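Local coordinates for zinc uptake regulation protein (Escherichia coli, PDB 4MTE), which uses zinc as a cofactor to bind operator DNA as a Fur-family repressor and so shuts off the zinc uptake genes znuACB, at residues A44-L48 / P60-Y64; L87-F91 / V109-C113. Residue numbers count along the deposited sequence, not the author numbering.

Contact 1 (A44-L48 / P60-Y64); sequences AYDLL and PPTVY. With nucleotides of chain F.
Residues 44-48 form the first turn of helix 44-52, closed by Leu48 N to Ala44 O at 2.8 Å. Residues 60-64 start helix 60-72 in the same way, with Tyr64 N to Pro60 O at 2.9 Å. The two short axes cross at 110° and come within 9.4 Å. The closest CA pair is Leu48 and Val63, 6.1 Å apart. Ala44 CB points toward the second helix and lies 3.3 Å from Tyr64 OH, while Ala44 O sits 3.5 Å from Val63 CG1. Tyr45 (chi1 m) leaves sideways, but its ring end returns, with OH 3.5 Å from Pro60 CG. That OH also donates to N7 of DA21 of chain F at 2.9 Å, and the methyl C7 of DT20 of chain F lies over one ring face, 3.4 Å from Tyr45 CZ. Leu47 (t, p) brings CD2 to 3.8 Å from Val63 CG1 and also packs on helix 26-36. Leu48 (t, p) packs on the start of the other helix: its CD1 is 3.5 Å from Val63 CG2 and its CD2 is 3.9 Å from Pro60 CG. Tyr64 (chi1 m) sends its OH to the backbone of DA21 of chain F, 2.8 Å from OP2 and 3.2 Å from O5'. The apolar packing of helix 44-52 against helix 60-72 is that of the helix-turn-helix in a winged-helix DNA-binding domain.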
ATOM      1  N   ALA D  44       8.590   7.968  13.939  1.00 26.88           N
ATOM      2  CA  ALA D  44       7.610   8.793  14.634  1.00 22.82           C
ATOM      3  C   ALA D  44       6.522   7.949  15.295  1.00 22.97           C
ATOM      4  O   ALA D  44       6.137   8.203  16.435  1.00 35.34           O
ATOM      5  CB  ALA D  44       6.992   9.792  13.667  1.00 27.15           C
ATOM      6  N   TYR D  45       6.034   6.938  14.584  1.00 41.37           N
ATOM      7  CA  TYR D  45       4.944   6.106  15.092  1.00 33.88           C
ATOM      8  C   TYR D  45       5.403   5.097  16.146  1.00 34.12           C
ATOM      9  O   TYR D  45       4.634   4.732  17.036  1.00 56.79           O
ATOM     10  CB  TYR D  45       4.215   5.409  13.943  1.00 28.82           C
ATOM     11  CG  TYR D  45       3.198   6.309  13.278  1.00 24.92           C
ATOM     12  CD1 TYR D  45       1.842   6.189  13.557  1.00 32.33           C
ATOM     13  CD2 TYR D  45       3.598   7.304  12.397  1.00 25.41           C
ATOM     14  CE1 TYR D  45       0.912   7.022  12.959  1.00 29.45           C
ATOM     15  CE2 TYR D  45       2.674   8.142  11.798  1.00 28.58           C
ATOM     16  CZ  TYR D  45       1.333   7.999  12.083  1.00 27.22           C
ATOM     17  OH  TYR D  45       0.411   8.832  11.486  1.00 33.10           O
ATOM     18  N   ASP D  46       6.652   4.651  16.057  1.00 44.13           N
ATOM     19  CA  ASP D  46       7.230   3.834  17.119  1.00 49.82           C
ATOM     20  C   ASP D  46       7.314   4.682  18.384  1.00 35.06           C
ATOM     21  O   ASP D  46       6.933   4.253  19.478  1.00 47.24           O
ATOM     22  CB  ASP D  46       8.626   3.340  16.729  1.00 48.01           C
ATOM     23  CG  ASP D  46       8.593   2.276  15.645  1.00 49.85           C
ATOM     24  OD1 ASP D  46       7.545   1.615  15.480  1.00 42.55           O
ATOM     25  OD2 ASP D  46       9.625   2.096  14.965  1.00 47.10           O
ATOM     26  N   LEU D  47       7.805   5.905  18.210  1.00 38.19           N
ATOM     27  CA  LEU D  47       7.922   6.865  19.298  1.00 48.00           C
ATOM     28  C   LEU D  47       6.539   7.164  19.861  1.00 36.99           C
ATOM     29  O   LEU D  47       6.354   7.281  21.075  1.00 47.30           O
ATOM     30  CB  LEU D  47       8.565   8.147  18.774  1.00 29.41           C
ATOM     31  CG  LEU D  47       9.023   9.196  19.783  1.00 51.27           C
ATOM     32  CD1 LEU D  47      10.070   8.633  20.743  1.00 48.13           C
ATOM     33  CD2 LEU D  47       9.568  10.389  19.014  1.00 50.39           C
ATOM     34  N   LEU D  48       5.565   7.277  18.963  1.00 48.40           N
ATOM     35  CA  LEU D  48       4.175   7.462  19.352  1.00 41.76           C
ATOM     36  C   LEU D  48       3.722   6.288  20.211  1.00 53.00           C
ATOM     37  O   LEU D  48       3.126   6.481  21.269  1.00 54.67           O
ATOM     38  CB  LEU D  48       3.282   7.575  18.115  1.00 48.13           C
ATOM     39  CG  LEU D  48       1.777   7.707  18.354  1.00 46.26           C
ATOM     40  CD1 LEU D  48       1.450   8.890  19.259  1.00 42.46           C
ATOM     41  CD2 LEU D  48       1.056   7.833  17.019  1.00 47.71           C
ATOM     42  N   PRO D  60      -0.564  11.251  16.555  1.00 55.79           N
ATOM     43  CA  PRO D  60       0.611  11.668  15.772  1.00 47.39           C
ATOM     44  C   PRO D  60       0.979  13.160  15.869  1.00 39.47           C
ATOM     45  O   PRO D  60       2.170  13.466  15.987  1.00 43.63           O
ATOM     46  CB  PRO D  60       0.224  11.298  14.335  1.00 48.95           C
ATOM     47  CG  PRO D  60      -0.801  10.214  14.480  1.00 39.05           C
ATOM     48  CD  PRO D  60      -1.560  10.556  15.722  1.00 40.35           C
ATOM     49  N   PRO D  61      -0.011  14.072  15.813  1.00 43.00           N
ATOM     50  CA  PRO D  61       0.299  15.503  15.924  1.00 41.38           C
ATOM     51  C   PRO D  61       1.154  15.820  17.147  1.00 47.57           C
ATOM     52  O   PRO D  61       2.018  16.692  17.091  1.00 49.31           O
ATOM     53  CB  PRO D  61      -1.078  16.148  16.075  1.00 45.17           C
ATOM     54  CG  PRO D  61      -2.013  15.209  15.394  1.00 34.47           C
ATOM     55  CD  PRO D  61      -1.459  13.838  15.655  1.00 36.06           C
ATOM     56  N   THR D  62       0.913  15.101  18.237  1.00 41.85           N
ATOM     57  CA  THR D  62       1.659  15.282  19.476  1.00 41.65           C
ATOM     58  C   THR D  62       3.145  15.044  19.224  1.00 42.47           C
ATOM     59  O   THR D  62       3.999  15.915  19.463  1.00 56.83           O
ATOM     60  CB  THR D  62       1.168  14.282  20.541  1.00 49.51           C
ATOM     61  OG1 THR D  62      -0.265  14.230  20.522  1.00 45.45           O
ATOM     62  CG2 THR D  62       1.645  14.678  21.923  1.00 48.96           C
ATOM     63  N   VAL D  63       3.436  13.853  18.718  1.00 33.16           N
ATOM     64  CA  VAL D  63       4.796  13.434  18.427  1.00 40.96           C
ATOM     65  C   VAL D  63       5.446  14.365  17.414  1.00 34.99           C
ATOM     66  O   VAL D  63       6.582  14.787  17.594  1.00 46.73           O
ATOM     67  CB  VAL D  63       4.816  11.987  17.887  1.00 42.27           C
ATOM     68  CG1 VAL D  63       6.240  11.544  17.540  1.00 49.45           C
ATOM     69  CG2 VAL D  63       4.192  11.041  18.905  1.00 48.36           C
ATOM     70  N   TYR D  64       4.719  14.688  16.351  1.00 40.82           N
ATOM     71  CA  TYR D  64       5.275  15.508  15.278  1.00 40.34           C
ATOM     72  C   TYR D  64       5.528  16.955  15.708  1.00 34.37           C
ATOM     73  O   TYR D  64       6.520  17.565  15.308  1.00 35.11           O
ATOM     74  CB  TYR D  64       4.377  15.435  14.040  1.00 38.26           C
ATOM     75  CG  TYR D  64       4.666  14.211  13.200  1.00 19.73           C
ATOM     76  CD1 TYR D  64       5.676  14.225  12.248  1.00 28.17           C
ATOM     77  CD2 TYR D  64       3.951  13.033  13.373  1.00 35.33           C
ATOM     78  CE1 TYR D  64       5.959  13.108  11.485  1.00 31.01           C
ATOM     79  CE2 TYR D  64       4.228  11.910  12.611  1.00 28.20           C
ATOM     80  CZ  TYR D  64       5.233  11.954  11.670  1.00 26.60           C
ATOM     81  OH  TYR D  64       5.513  10.838  10.908  1.00 35.83           O
TER
ATOM     82  P    DA F  21       7.952  11.086   8.259  1.00 33.68           P
ATOM     83  OP1  DA F  21       9.098  11.775   7.631  1.00 42.26           O
ATOM     84  OP2  DA F  21       8.044  10.585   9.647  1.00 49.82           O
ATOM     85  O5'  DA F  21       6.700  12.067   8.179  1.00 40.76           O
ATOM     86  C5'  DA F  21       6.384  12.622   6.918  1.00 36.10           C
ATOM     87  C4'  DA F  21       5.130  13.473   6.993  1.00 32.21           C
ATOM     88  O4'  DA F  21       3.989  12.635   7.289  1.00 38.98           O
ATOM     89  C3'  DA F  21       5.125  14.558   8.067  1.00 34.23           C
ATOM     90  O3'  DA F  21       5.268  15.806   7.410  1.00 36.65           O
ATOM     91  C2'  DA F  21       3.782  14.398   8.790  1.00 40.26           C
ATOM     92  C1'  DA F  21       3.009  13.475   7.857  1.00 36.57           C
ATOM     93  N9   DA F  21       1.987  12.638   8.477  1.00 29.08           N
ATOM     94  C8   DA F  21       2.160  11.553   9.293  1.00 26.77           C
ATOM     95  N7   DA F  21       1.031  11.001   9.683  1.00 31.42           N
ATOM     96  C5   DA F  21       0.058  11.774   9.073  1.00 38.75           C
ATOM     97  C6   DA F  21      -1.350  11.723   9.074  1.00 33.78           C
ATOM     98  N6   DA F  21      -2.078  10.815   9.736  1.00 26.53           N
ATOM     99  N1   DA F  21      -1.996  12.658   8.355  1.00 29.94           N
ATOM    100  C2   DA F  21      -1.298  13.576   7.682  1.00 34.94           C
ATOM    101  N3   DA F  21       0.018  13.725   7.602  1.00 37.96           N
ATOM    102  C4   DA F  21       0.635  12.785   8.327  1.00 26.31           C
ATOM    103  P    DT F  20       7.179   4.282   8.627  0.50 38.70           P
ATOM    104  OP1  DT F  20       8.653   4.177   8.542  0.50 37.19           O
ATOM    105  OP2  DT F  20       6.484   3.938   9.887  0.50 30.76           O
ATOM    106  O5'  DT F  20       6.760   5.770   8.223  0.50 32.64           O
ATOM    107  C5'  DT F  20       7.311   6.329   7.040  0.50 37.02           C
ATOM    108  C4'  DT F  20       6.686   7.675   6.723  0.50 37.33           C
ATOM    109  O4'  DT F  20       5.256   7.525   6.513  0.50 33.90           O
ATOM    110  C3'  DT F  20       6.847   8.732   7.818  0.50 32.52           C
ATOM    111  O3'  DT F  20       7.554   9.858   7.299  0.50 43.45           O
ATOM    112  C2'  DT F  20       5.413   9.076   8.208  0.50 35.99           C
ATOM    113  C1'  DT F  20       4.661   8.733   6.933  0.50 36.28           C
ATOM    114  N1   DT F  20       3.191   8.571   7.131  0.50 31.25           N
ATOM    115  C2   DT F  20       2.323   9.425   6.483  0.50 33.21           C
ATOM    116  O2   DT F  20       2.676  10.320   5.734  0.50 33.85           O
ATOM    117  N3   DT F  20       1.002   9.185   6.748  0.50 30.41           N
ATOM    118  C4   DT F  20       0.467   8.210   7.572  0.50 30.51           C
ATOM    119  O4   DT F  20      -0.745   8.086   7.736  0.50 30.70           O
ATOM    120  C5   DT F  20       1.431   7.355   8.220  0.50 26.07           C
ATOM    121  C7   DT F  20       0.983   6.257   9.143  0.50 29.20           C
ATOM    122  C6   DT F  20       2.729   7.577   7.972  0.50 25.41           C
ATOM    123  P    DT F  22       5.231  17.178   8.242  1.00 38.11           P
ATOM    124  OP1  DT F  22       6.077  18.151   7.515  1.00 50.57           O
ATOM    125  OP2  DT F  22       5.489  16.865   9.667  1.00 46.76           O
ATOM    126  O5'  DT F  22       3.715  17.649   8.117  1.00 38.59           O
ATOM    127  C5'  DT F  22       3.158  17.726   6.818  1.00 40.20           C
ATOM    128  C4'  DT F  22       1.700  18.126   6.882  1.00 35.91           C
ATOM    129  O4'  DT F  22       0.931  17.076   7.514  1.00 33.90           O
ATOM    130  C3'  DT F  22       1.416  19.396   7.676  1.00 32.74           C
ATOM    131  O3'  DT F  22       0.980  20.371   6.740  1.00 36.97           O
ATOM    132  C2'  DT F  22       0.377  18.974   8.723  1.00 31.99           C
ATOM    133  C1'  DT F  22      -0.169  17.669   8.165  1.00 26.64           C
ATOM    134  N1   DT F  22      -0.650  16.700   9.182  1.00 26.63           N
ATOM    135  C2   DT F  22      -1.994  16.427   9.308  1.00 32.01           C
ATOM    136  O2   DT F  22      -2.865  16.946   8.628  1.00 38.12           O
ATOM    137  N3   DT F  22      -2.285  15.505  10.281  1.00 31.12           N
ATOM    138  C4   DT F  22      -1.402  14.845  11.115  1.00 29.39           C
ATOM    139  O4   DT F  22      -1.781  14.033  11.955  1.00 34.31           O
ATOM    140  C5   DT F  22      -0.013  15.179  10.924  1.00 26.43           C
ATOM    141  C7   DT F  22       1.054  14.535  11.764  1.00 30.89           C
ATOM    142  C6   DT F  22       0.288  16.077   9.978  1.00 21.82           C
TER

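Contact 2 (L87-F91 / V109-C113); sequences LCHLF and VKEEC. With ZN (zinc ion), chain N.
Glu111 reaches out fully extended (chi1 and chi2 both t) and lays its carboxylate against Cys88 and Leu90. It stands on strand 109-112, with its CA-to-CB bond pointing toward residues 87-91. Leu87 ends strand 84-87, and Cys88 to Phe91 run on as irregular chain. The closest CA pair is His89 and Glu111, at 7.1 Å, too far for strand pairing. A zinc ion fills the gap. Glu111 binds it through both oxygens, with OE1 at 2.0 Å and OE2 at 2.1 Å from ZN, and Cys88 SG (chi1 t) binds at 2.2 Å from ZN. The shared metal brings Cys88 SG to 3.3 Å from Glu111 OE2. His77 and His96 complete this site, one of two zinc sites in the chain. As in other Fur-family repressors, such a site joins the winged-helix part to the C-terminal dimerisation part. Leu90 (m, t) points toward the strand and covers the carboxylate with its CD1, 3.6 Å from Glu111 CD. Its backbone turns back on the metal ligand, and Leu90 N makes a weak hydrogen bond to Cys88 SG at 3.3 Å. The next residue after Glu111, Glu112, points away and packs on Met128 of the second subunit.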
ATOM      1  N   LEU D  87      18.396  11.422  18.552  1.00 47.64           N
ATOM      2  CA  LEU D  87      18.921  12.428  19.457  1.00 44.56           C
ATOM      3  C   LEU D  87      20.290  12.884  18.968  1.00 34.62           C
ATOM      4  O   LEU D  87      21.080  12.084  18.467  1.00 33.59           O
ATOM      5  CB  LEU D  87      19.037  11.852  20.868  1.00 56.74           C
ATOM      6  CG  LEU D  87      19.481  12.812  21.974  1.00 48.25           C
ATOM      7  CD1 LEU D  87      18.431  13.888  22.217  1.00 49.41           C
ATOM      8  CD2 LEU D  87      19.772  12.040  23.250  1.00 52.13           C
ATOM      9  N   CYS D  88      20.556  14.180  19.092  1.00 42.44           N
ATOM     10  CA  CYS D  88      21.878  14.722  18.815  1.00 56.78           C
ATOM     11  C   CYS D  88      22.734  14.618  20.071  1.00 49.60           C
ATOM     12  O   CYS D  88      22.336  15.086  21.137  1.00 54.48           O
ATOM     13  CB  CYS D  88      21.773  16.182  18.382  1.00 57.31           C
ATOM     14  SG  CYS D  88      23.366  17.004  18.239  1.00 52.19           S
ATOM     15  N   HIS D  89      23.903  13.997  19.945  1.00 61.34           N
ATOM     16  CA  HIS D  89      24.825  13.843  21.068  1.00 71.38           C
ATOM     17  C   HIS D  89      25.937  14.882  20.987  1.00 63.49           C
ATOM     18  O   HIS D  89      27.032  14.667  21.504  1.00 74.33           O
ATOM     19  CB  HIS D  89      25.422  12.434  21.073  1.00 52.24           C
ATOM     20  CG  HIS D  89      24.398  11.346  21.185  1.00 63.59           C
ATOM     21  ND1 HIS D  89      23.958  10.859  22.396  1.00 72.01           N
ATOM     22  CD2 HIS D  89      23.729  10.654  20.233  1.00 62.96           C
ATOM     23  CE1 HIS D  89      23.058   9.913  22.186  1.00 64.26           C
ATOM     24  NE2 HIS D  89      22.901   9.769  20.884  1.00 73.08           N
ATOM     25  N   LEU D  90      25.642  16.010  20.345  1.00 61.48           N
ATOM     26  CA  LEU D  90      26.644  17.038  20.076  1.00 65.94           C
ATOM     27  C   LEU D  90      26.075  18.456  20.126  1.00 66.48           C
ATOM     28  O   LEU D  90      26.634  19.362  19.512  1.00 78.85           O
ATOM     29  CB  LEU D  90      27.257  16.820  18.690  1.00 67.68           C
ATOM     30  CG  LEU D  90      27.949  15.490  18.392  1.00 73.27           C
ATOM     31  CD1 LEU D  90      28.296  15.427  16.912  1.00 64.52           C
ATOM     32  CD2 LEU D  90      29.196  15.322  19.247  1.00 69.35           C
ATOM     33  N   PHE D  91      24.971  18.659  20.841  1.00 70.39           N
ATOM     34  CA  PHE D  91      24.356  19.987  20.896  1.00 66.32           C
ATOM     35  C   PHE D  91      24.835  20.799  22.101  1.00 84.02           C
ATOM     36  O   PHE D  91      24.415  21.941  22.292  1.00 79.23           O
ATOM     37  CB  PHE D  91      22.820  19.900  20.856  1.00 54.58           C
ATOM     38  CG  PHE D  91      22.198  19.240  22.061  1.00 56.63           C
ATOM     39  CD1 PHE D  91      22.165  19.882  23.288  1.00 60.57           C
ATOM     40  CD2 PHE D  91      21.612  17.989  21.954  1.00 62.26           C
ATOM     41  CE1 PHE D  91      21.586  19.278  24.387  1.00 65.55           C
ATOM     42  CE2 PHE D  91      21.028  17.385  23.052  1.00 55.15           C
ATOM     43  CZ  PHE D  91      21.015  18.031  24.268  1.00 56.51           C
ATOM     44  N   VAL D 109      22.860   4.093  15.161  1.00 66.68           N
ATOM     45  CA  VAL D 109      23.471   5.162  14.382  1.00 62.35           C
ATOM     46  C   VAL D 109      24.460   5.980  15.202  1.00 67.66           C
ATOM     47  O   VAL D 109      24.255   6.200  16.396  1.00 75.73           O
ATOM     48  CB  VAL D 109      22.411   6.111  13.770  1.00 82.73           C
ATOM     49  CG1 VAL D 109      21.453   5.337  12.874  1.00 70.36           C
ATOM     50  CG2 VAL D 109      21.652   6.859  14.862  1.00 93.64           C
ATOM     51  N   LYS D 110      25.531   6.425  14.552  1.00 68.23           N
ATOM     52  CA  LYS D 110      26.515   7.293  15.198  1.00 85.94           C
ATOM     53  C   LYS D 110      26.588   8.645  14.503  1.00 73.82           C
ATOM     54  O   LYS D 110      26.814   8.715  13.290  1.00 72.06           O
ATOM     55  CB  LYS D 110      27.900   6.637  15.203  1.00 95.99           C
ATOM     56  CG  LYS D 110      28.266   5.963  16.522  1.00 97.87           C
ATOM     57  CD  LYS D 110      28.700   6.971  17.585  1.00 97.53           C
ATOM     58  CE  LYS D 110      30.083   7.536  17.293  1.00102.08           C
ATOM     59  NZ  LYS D 110      30.618   8.348  18.424  1.00 91.15           N
ATOM     60  N   GLU D 111      26.383   9.716  15.271  1.00 66.58           N
ATOM     61  CA  GLU D 111      26.620  11.063  14.769  1.00 76.29           C
ATOM     62  C   GLU D 111      28.089  11.405  14.979  1.00 76.64           C
ATOM     63  O   GLU D 111      28.567  11.442  16.113  1.00 90.09           O
ATOM     64  CB  GLU D 111      25.739  12.117  15.460  1.00 62.15           C
ATOM     65  CG  GLU D 111      25.820  13.450  14.723  1.00 51.80           C
ATOM     66  CD  GLU D 111      25.092  14.620  15.374  1.00 45.18           C
ATOM     67  OE1 GLU D 111      25.186  15.718  14.814  1.00 50.71           O
ATOM     68  OE2 GLU D 111      24.431  14.496  16.419  1.00 37.78           O
ATOM     69  N   GLU D 112      28.799  11.651  13.882  1.00 78.55           N
ATOM     70  CA  GLU D 112      30.215  11.991  13.940  1.00 67.55           C
ATOM     71  C   GLU D 112      30.485  13.271  13.160  1.00 76.64           C
ATOM     72  O   GLU D 112      30.087  13.402  12.003  1.00 95.67           O
ATOM     73  CB  GLU D 112      31.063  10.843  13.391  1.00 82.27           C
ATOM     74  CG  GLU D 112      30.663   9.480  13.940  1.00105.37           C
ATOM     75  CD  GLU D 112      31.816   8.493  13.991  1.00120.92           C
ATOM     76  OE1 GLU D 112      32.905   8.866  14.483  1.00106.51           O
ATOM     77  OE2 GLU D 112      31.633   7.340  13.545  1.00108.46           O
ATOM     78  N   CYS D 113      31.161  14.214  13.806  1.00 92.40           N
ATOM     79  CA  CYS D 113      31.461  15.499  13.191  1.00 82.58           C
ATOM     80  C   CYS D 113      32.399  15.315  12.005  1.00 90.80           C
ATOM     81  O   CYS D 113      33.099  14.308  11.904  1.00 99.75           O
ATOM     82  CB  CYS D 113      32.093  16.444  14.213  1.00 95.16           C
ATOM     83  SG  CYS D 113      32.325  18.130  13.607  1.00130.24           S
TER
HETATM   84 ZN    ZN N 202      24.014  16.567  16.147  1.00 52.81          ZN

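How the contacts relate
Both contacts are largely buried, but they lie in different parts of the fold and share no helix or strand. Their centres are 21 Å apart, and their nearest atoms are about 9 Å apart. Contact 1 joins two helices by apolar side chains and turns its tyrosines to the DNA. Contact 2 joins a loop to a sheet strand mainly through a metal ion. It buries less surface, 200 Å² against 352 Å², and lies nearer the centre of the chain. Its nearest atom is about 14 Å from the nucleic acid, so its zinc does not touch the DNA and probably acts by fixing how the parts of the subunit are oriented.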